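Local coordinates for protein glutathione-specific gamma-glutamylcyclotransferase (Saccharomyces cerevisiae S288c, PDB 5HWK) that cleaves glutathione into 5-oxo-L-proline and a Cys-Gly dipeptide, acting on glutathione but not on other gamma-glutamyl peptides, at residues 9-14 with 158-163; 118-123 with 162-167. All coordinates share one frame; numbering follows the deposited sequence.

Contact 1 of 2, residues 9-14 with 158-163; sequences WVLGYG and TSVYIG. With BEZ (benzoic acid), chain C.
Part of the wall of the ligand pocket in this gamma-glutamylcyclotransferase fold forms where strand 9-12, running on into the loop at Tyr-13 and Gly-14, meets strand 158-163. The two run in roughly the same direction, at 37°, and are joined by a single bridge between Val-10 and Ser-159. Ser-159 N donates to Trp-9 O at 2.8 Å, and Leu-11 N donates to Ser-159 O, the latter nearly along the C=O axis (176°). Beyond this bridge a water takes over: it donates to Leu-11 O and to O2 of benzoic acid, and accepts from Tyr-161 N. Leu-11 crosses Thr-158 and Val-160 obliquely, its CG 3.5 Å from Thr-158 OG1 and its CB against Val-160 CG2; the Thr-158 hydroxyl is hydrogen-bonded to Val-124 O. Residues 10-14 belong to the substrate-binding segment inferred by similarity, consistent with two bonds to the ligand's carboxyl group: Tyr-13 N reaches O2 at 2.9 Å, and Gly-14 N reaches O1 at 2.8 Å. Leu-16 N, outside both segments, also bonds the ligand. The Tyr-13 side chain makes the next link across to strand 158-163. Its CG sits between the backbone N and the carbonyl carbon (chi1 61°), and the ring beyond it has ligand O2 over one face, 3.1 Å above the plane and offset toward the rim. Val-160 CG2 packs near the ring plane at CE2. At the far end of the ring, Tyr-13 OH donates to Tyr-161 O at 2.6 Å, lying in the plane of that carbonyl.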
loop_
_atom_site.group_PDB
_atom_site.type_symbol
_atom_site.label_atom_id
_atom_site.label_comp_id
_atom_site.label_asym_id
_atom_site.label_seq_id
_atom_site.Cartn_x
_atom_site.Cartn_y
_atom_site.Cartn_z
ATOM N N TRP A 9 -14.326 6.329 -1.154
ATOM C CA TRP A 9 -13.226 5.816 -1.946
ATOM C C TRP A 9 -12.257 5.185 -0.972
ATOM O O TRP A 9 -11.935 5.777 0.041
ATOM C CB TRP A 9 -12.533 6.962 -2.675
ATOM C CG TRP A 9 -13.444 7.494 -3.804
ATOM C CD1 TRP A 9 -14.333 8.544 -3.740
ATOM C CD2 TRP A 9 -13.539 6.981 -5.149
ATOM N NE1 TRP A 9 -14.947 8.696 -4.947
ATOM C CE2 TRP A 9 -14.478 7.770 -5.835
ATOM C CE3 TRP A 9 -12.905 5.940 -5.831
ATOM C CZ2 TRP A 9 -14.808 7.539 -7.157
ATOM C CZ3 TRP A 9 -13.222 5.726 -7.150
ATOM C CH2 TRP A 9 -14.164 6.530 -7.802
ATOM N N VAL A 10 -11.843 3.965 -1.289
ATOM C CA VAL A 10 -10.938 3.201 -0.428
ATOM C C VAL A 10 -9.676 2.907 -1.221
ATOM O O VAL A 10 -9.752 2.312 -2.296
ATOM C CB VAL A 10 -11.602 1.879 -0.002
ATOM C CG1 VAL A 10 -10.624 1.009 0.845
ATOM C CG2 VAL A 10 -12.873 2.134 0.759
ATOM N N LEU A 11 -8.507 3.238 -0.656
ATOM C CA LEU A 11 -7.243 2.914 -1.297
ATOM C C LEU A 11 -6.905 1.462 -1.034
ATOM O O LEU A 11 -7.135 0.957 0.066
ATOM C CB LEU A 11 -6.125 3.729 -0.656
ATOM C CG LEU A 11 -6.075 5.223 -0.892
ATOM C CD1 LEU A 11 -4.842 5.800 -0.163
ATOM C CD2 LEU A 11 -6.031 5.443 -2.366
ATOM N N GLY A 12 -6.416 0.792 -2.067
ATOM C CA GLY A 12 -5.806 -0.518 -1.863
ATOM C C GLY A 12 -4.353 -0.507 -2.286
ATOM O O GLY A 12 -4.029 -0.086 -3.403
ATOM N N TYR A 13 -3.452 -0.976 -1.405
ATOM C CA TYR A 13 -2.026 -1.021 -1.702
ATOM C C TYR A 13 -1.450 -2.403 -1.435
ATOM O O TYR A 13 -0.270 -2.630 -1.711
ATOM C CB TYR A 13 -1.235 0.057 -0.927
ATOM C CG TYR A 13 -1.344 -0.123 0.542
ATOM C CD1 TYR A 13 -0.439 -0.917 1.223
ATOM C CD2 TYR A 13 -2.323 0.514 1.270
ATOM C CE1 TYR A 13 -0.532 -1.115 2.546
ATOM C CE2 TYR A 13 -2.401 0.352 2.640
ATOM C CZ TYR A 13 -1.487 -0.468 3.287
ATOM O OH TYR A 13 -1.559 -0.632 4.649
ATOM N N GLY A 14 -2.244 -3.318 -0.889
ATOM C CA GLY A 14 -1.804 -4.673 -0.550
ATOM C C GLY A 14 -2.830 -5.644 -1.073
ATOM O O GLY A 14 -3.141 -5.596 -2.274
ATOM N N THR A 158 -10.097 9.826 0.697
ATOM C CA THR A 158 -10.083 8.363 0.656
ATOM C C THR A 158 -9.909 7.798 2.056
ATOM O O THR A 158 -9.340 8.429 2.938
ATOM C CB THR A 158 -8.922 7.810 -0.209
ATOM O OG1 THR A 158 -7.651 8.106 0.406
ATOM C CG2 THR A 158 -8.931 8.348 -1.601
ATOM N N SER A 159 -10.392 6.579 2.241
ATOM C CA SER A 159 -10.118 5.793 3.429
ATOM C C SER A 159 -9.032 4.788 3.103
ATOM O O SER A 159 -8.932 4.324 1.972
ATOM C CB SER A 159 -11.376 5.044 3.876
ATOM O OG SER A 159 -12.341 5.972 4.372
ATOM N N VAL A 160 -8.185 4.514 4.084
ATOM C CA VAL A 160 -7.088 3.563 3.880
ATOM C C VAL A 160 -6.798 2.910 5.217
ATOM O O VAL A 160 -6.856 3.547 6.258
ATOM C CB VAL A 160 -5.869 4.345 3.315
ATOM C CG1 VAL A 160 -5.390 5.439 4.292
ATOM C CG2 VAL A 160 -4.694 3.396 2.940
ATOM N N TYR A 161 -6.418 1.621 5.191
ATOM C CA TYR A 161 -5.958 0.916 6.397
ATOM C C TYR A 161 -4.446 0.903 6.419
ATOM O O TYR A 161 -3.825 0.459 5.455
ATOM C CB TYR A 161 -6.472 -0.528 6.382
ATOM C CG TYR A 161 -7.879 -0.710 6.874
ATOM C CD1 TYR A 161 -8.176 -0.663 8.244
ATOM C CD2 TYR A 161 -8.939 -0.844 5.976
ATOM C CE1 TYR A 161 -9.479 -0.867 8.711
ATOM C CE2 TYR A 161 -10.240 -1.040 6.431
ATOM C CZ TYR A 161 -10.509 -0.993 7.804
ATOM O OH TYR A 161 -11.766 -1.227 8.302
ATOM N N ILE A 162 -3.867 1.341 7.536
ATOM C CA ILE A 162 -2.433 1.534 7.679
ATOM C C ILE A 162 -1.977 0.900 8.973
ATOM O O ILE A 162 -2.649 1.038 9.995
ATOM C CB ILE A 162 -2.081 3.047 7.739
ATOM C CG1 ILE A 162 -2.413 3.669 6.379
ATOM C CG2 ILE A 162 -0.595 3.244 8.130
ATOM C CD1 ILE A 162 -2.100 5.138 6.264
ATOM N N GLY A 163 -0.821 0.219 8.943
ATOM C CA GLY A 163 -0.110 -0.115 10.188
ATOM C C GLY A 163 0.804 1.034 10.501
ATOM O O GLY A 163 1.809 1.200 9.824
HETATM C C BEZ C . -4.690 -2.821 1.381
HETATM O O1 BEZ C . -4.677 -3.498 0.390
HETATM O O2 BEZ C . -4.639 -1.597 1.217
HETATM C C1 BEZ C . -4.676 -3.435 2.746
HETATM C C2 BEZ C . -4.443 -2.603 3.823
HETATM C C3 BEZ C . -4.353 -3.140 5.112
HETATM C C4 BEZ C . -4.585 -4.488 5.328
HETATM C C5 BEZ C . -4.863 -5.300 4.240
HETATM C C6 BEZ C . -4.905 -4.807 2.940
HETATM O O HOH W 1 -6.372 0.217 2.619
#

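Contact 2 of 2, residues 118-123 with 162-167; sequences GYTLHE and IGTIDN. With BEZ (benzoic acid), chain C.
Strands 119-123 and 162-163 run antiparallel as neighbours in the central sheet of the cyclotransferase fold, and after the second the chain goes on into a type I beta turn from Thr-164 to Asn-167. Thr-120 and Ile-162 form a hydrogen-bonded pair: Ile-162 N donates to Thr-120 O in the carbonyl plane, whereas Thr-120 N approaches Ile-162 O at 2.9 Å from 32° outside it. Next to this pair a water joins the two segments, donating to Gly-118 O at 2.7 Å and to Ile-162 O while accepting from Thr-164 N and the Thr-120 hydroxyl. That hydroxyl also accepts from His-122 NE2 at 2.7 Å, 24° out of the imidazole plane, which helps fix the rotation of the ring. The imidazole crosses Ile-162 and Thr-164 at about a right angle, touching Ile-162 CB through CD2 and Thr-164 CG2 through NE2 at 3.6 Å. Gly-118, with positive phi, packs against Asn-167, whose OD1 is 3.2 Å from Gly-118 CA and is hydrogen-bonded to Ala-169 N. At Thr-164 O the backbone bond of the turn, from Asn-167 N, is joined by a side-chain bond from Asn-167 ND2, which has a second partner in Gln-41. The Tyr-119 ring lines the pocket. Its CG stands anti to its own carbonyl carbon (chi1 -74°); further out, CD1 lies 3.4 Å from Gly-163 N, and the hydroxyl is hydrogen-bonded to Ala-57 O. One face meets the C3-C4 side of the benzoic acid ring, whose C4 lies 3.7 Å above the centre of the tyrosine ring.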
loop_
_atom_site.group_PDB
_atom_site.type_symbol
_atom_site.label_atom_id
_atom_site.label_comp_id
_atom_site.label_asym_id
_atom_site.label_seq_id
_atom_site.Cartn_x
_atom_site.Cartn_y
_atom_site.Cartn_z
ATOM N N GLY A 118 -3.000 -4.747 14.205
ATOM C CA GLY A 118 -2.253 -3.506 14.246
ATOM C C GLY A 118 -2.620 -2.501 13.165
ATOM O O GLY A 118 -2.073 -1.389 13.159
ATOM N N TYR A 119 -3.544 -2.812 12.273
ATOM C CA TYR A 119 -3.961 -1.855 11.263
ATOM C C TYR A 119 -5.061 -0.973 11.819
ATOM O O TYR A 119 -5.943 -1.438 12.553
ATOM C CB TYR A 119 -4.487 -2.556 10.003
ATOM C CG TYR A 119 -3.411 -3.189 9.155
ATOM C CD1 TYR A 119 -2.747 -2.465 8.149
ATOM C CD2 TYR A 119 -3.015 -4.513 9.378
ATOM C CE1 TYR A 119 -1.768 -3.060 7.355
ATOM C CE2 TYR A 119 -2.039 -5.120 8.577
ATOM C CZ TYR A 119 -1.417 -4.391 7.582
ATOM O OH TYR A 119 -0.465 -4.991 6.819
ATOM N N THR A 120 -5.021 0.288 11.424
ATOM C CA THR A 120 -6.059 1.267 11.770
ATOM C C THR A 120 -6.568 1.966 10.526
ATOM O O THR A 120 -5.883 2.048 9.487
ATOM C CB THR A 120 -5.518 2.277 12.801
ATOM O OG1 THR A 120 -4.276 2.832 12.324
ATOM C CG2 THR A 120 -5.290 1.601 14.164
ATOM N N LEU A 121 -7.807 2.441 10.630
ATOM C CA LEU A 121 -8.489 3.027 9.491
ATOM C C LEU A 121 -8.280 4.536 9.552
ATOM O O LEU A 121 -8.505 5.149 10.602
ATOM C CB LEU A 121 -9.968 2.711 9.613
ATOM C CG LEU A 121 -10.844 3.264 8.506
ATOM C CD1 LEU A 121 -10.453 2.744 7.135
ATOM C CD2 LEU A 121 -12.297 2.928 8.846
ATOM N N HIS A 122 -7.856 5.121 8.423
ATOM C CA HIS A 122 -7.572 6.541 8.329
ATOM C C HIS A 122 -8.302 7.135 7.138
ATOM O O HIS A 122 -8.562 6.479 6.144
ATOM C CB HIS A 122 -6.102 6.803 8.179
ATOM C CG HIS A 122 -5.305 6.289 9.329
ATOM N ND1 HIS A 122 -4.889 7.099 10.361
ATOM C CD2 HIS A 122 -4.916 5.035 9.650
ATOM C CE1 HIS A 122 -4.220 6.376 11.241
ATOM N NE2 HIS A 122 -4.239 5.118 10.840
ATOM N N GLU A 123 -8.671 8.406 7.264
ATOM C CA GLU A 123 -9.233 9.139 6.153
ATOM C C GLU A 123 -8.241 10.224 5.765
ATOM O O GLU A 123 -7.789 11.008 6.634
ATOM C CB GLU A 123 -10.563 9.773 6.572
ATOM C CG GLU A 123 -11.769 8.857 6.470
ATOM C CD GLU A 123 -11.726 7.625 7.363
ATOM O OE1 GLU A 123 -11.453 7.741 8.584
ATOM O OE2 GLU A 123 -11.962 6.508 6.836
ATOM N N ILE A 162 -3.867 1.341 7.536
ATOM C CA ILE A 162 -2.433 1.534 7.679
ATOM C C ILE A 162 -1.977 0.900 8.973
ATOM O O ILE A 162 -2.649 1.038 9.995
ATOM C CB ILE A 162 -2.081 3.047 7.739
ATOM C CG1 ILE A 162 -2.413 3.669 6.379
ATOM C CG2 ILE A 162 -0.595 3.244 8.130
ATOM C CD1 ILE A 162 -2.100 5.138 6.264
ATOM N N GLY A 163 -0.821 0.219 8.943
ATOM C CA GLY A 163 -0.110 -0.115 10.188
ATOM C C GLY A 163 0.804 1.034 10.501
ATOM O O GLY A 163 1.809 1.200 9.824
ATOM N N THR A 164 0.429 1.897 11.444
ATOM C CA THR A 164 1.248 3.078 11.672
ATOM C C THR A 164 2.534 2.693 12.422
ATOM O O THR A 164 2.674 1.579 12.986
ATOM C CB THR A 164 0.515 4.103 12.528
ATOM O OG1 THR A 164 0.369 3.541 13.827
ATOM C CG2 THR A 164 -0.862 4.480 11.952
ATOM N N ILE A 165 3.457 3.665 12.489
ATOM C CA ILE A 165 4.741 3.430 13.139
ATOM C C ILE A 165 4.629 3.032 14.610
ATOM O O ILE A 165 5.527 2.350 15.136
ATOM C CB ILE A 165 5.738 4.570 12.871
ATOM C CG1 ILE A 165 5.331 5.822 13.663
ATOM C CG2 ILE A 165 5.847 4.838 11.364
ATOM C CD1 ILE A 165 6.248 7.036 13.468
ATOM N N ASP A 166 3.532 3.355 15.278
ATOM C CA ASP A 166 3.381 3.057 16.700
ATOM C C ASP A 166 2.673 1.736 16.969
ATOM O O ASP A 166 2.549 1.317 18.133
ATOM C CB ASP A 166 2.619 4.190 17.392
ATOM C CG ASP A 166 1.334 4.535 16.674
ATOM O OD1 ASP A 166 0.401 3.702 16.754
ATOM O OD2 ASP A 166 1.255 5.597 16.009
ATOM N N ASN A 167 2.199 1.058 15.932
ATOM C CA ASN A 167 1.356 -0.104 16.181
ATOM C C ASN A 167 2.225 -1.288 16.630
ATOM O O ASN A 167 3.398 -1.383 16.268
ATOM C CB ASN A 167 0.453 -0.365 14.944
ATOM C CG ASN A 167 1.010 -1.400 13.974
ATOM O OD1 ASN A 167 0.806 -2.606 14.165
ATOM N ND2 ASN A 167 1.687 -0.942 12.937
HETATM C C BEZ C . -4.690 -2.821 1.381
HETATM O O1 BEZ C . -4.677 -3.498 0.390
HETATM O O2 BEZ C . -4.639 -1.597 1.217
HETATM C C1 BEZ C . -4.676 -3.435 2.746
HETATM C C2 BEZ C . -4.443 -2.603 3.823
HETATM C C3 BEZ C . -4.353 -3.140 5.112
HETATM C C4 BEZ C . -4.585 -4.488 5.328
HETATM C C5 BEZ C . -4.863 -5.300 4.240
HETATM C C6 BEZ C . -4.905 -4.807 2.940
HETATM O O HOH W 2 -1.916 1.329 13.059
#

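Overall arrangement
Strand 154-163 serves both contacts, which share Ile-162 and Gly-163 and have centres about 10 Å apart. Contact 1 is buried near the middle of the chain and joins this strand to an outermost strand of the sheet; contact 2 is partly exposed and joins it to an immediate neighbour, strand 119-129. Toward the ligand, contact 1 holds the carboxyl group with backbone amides and also packs on the phenyl carbons through Tyr-13 and Tyr-161, while contact 2 adds an aromatic face. A water completes each junction, touching the ligand only in contact 1. The two meet directly where Tyr-13 OH packs on Tyr-119 CE1 and where Val-160 O pairs with His-122 N in a backbone hydrogen bond.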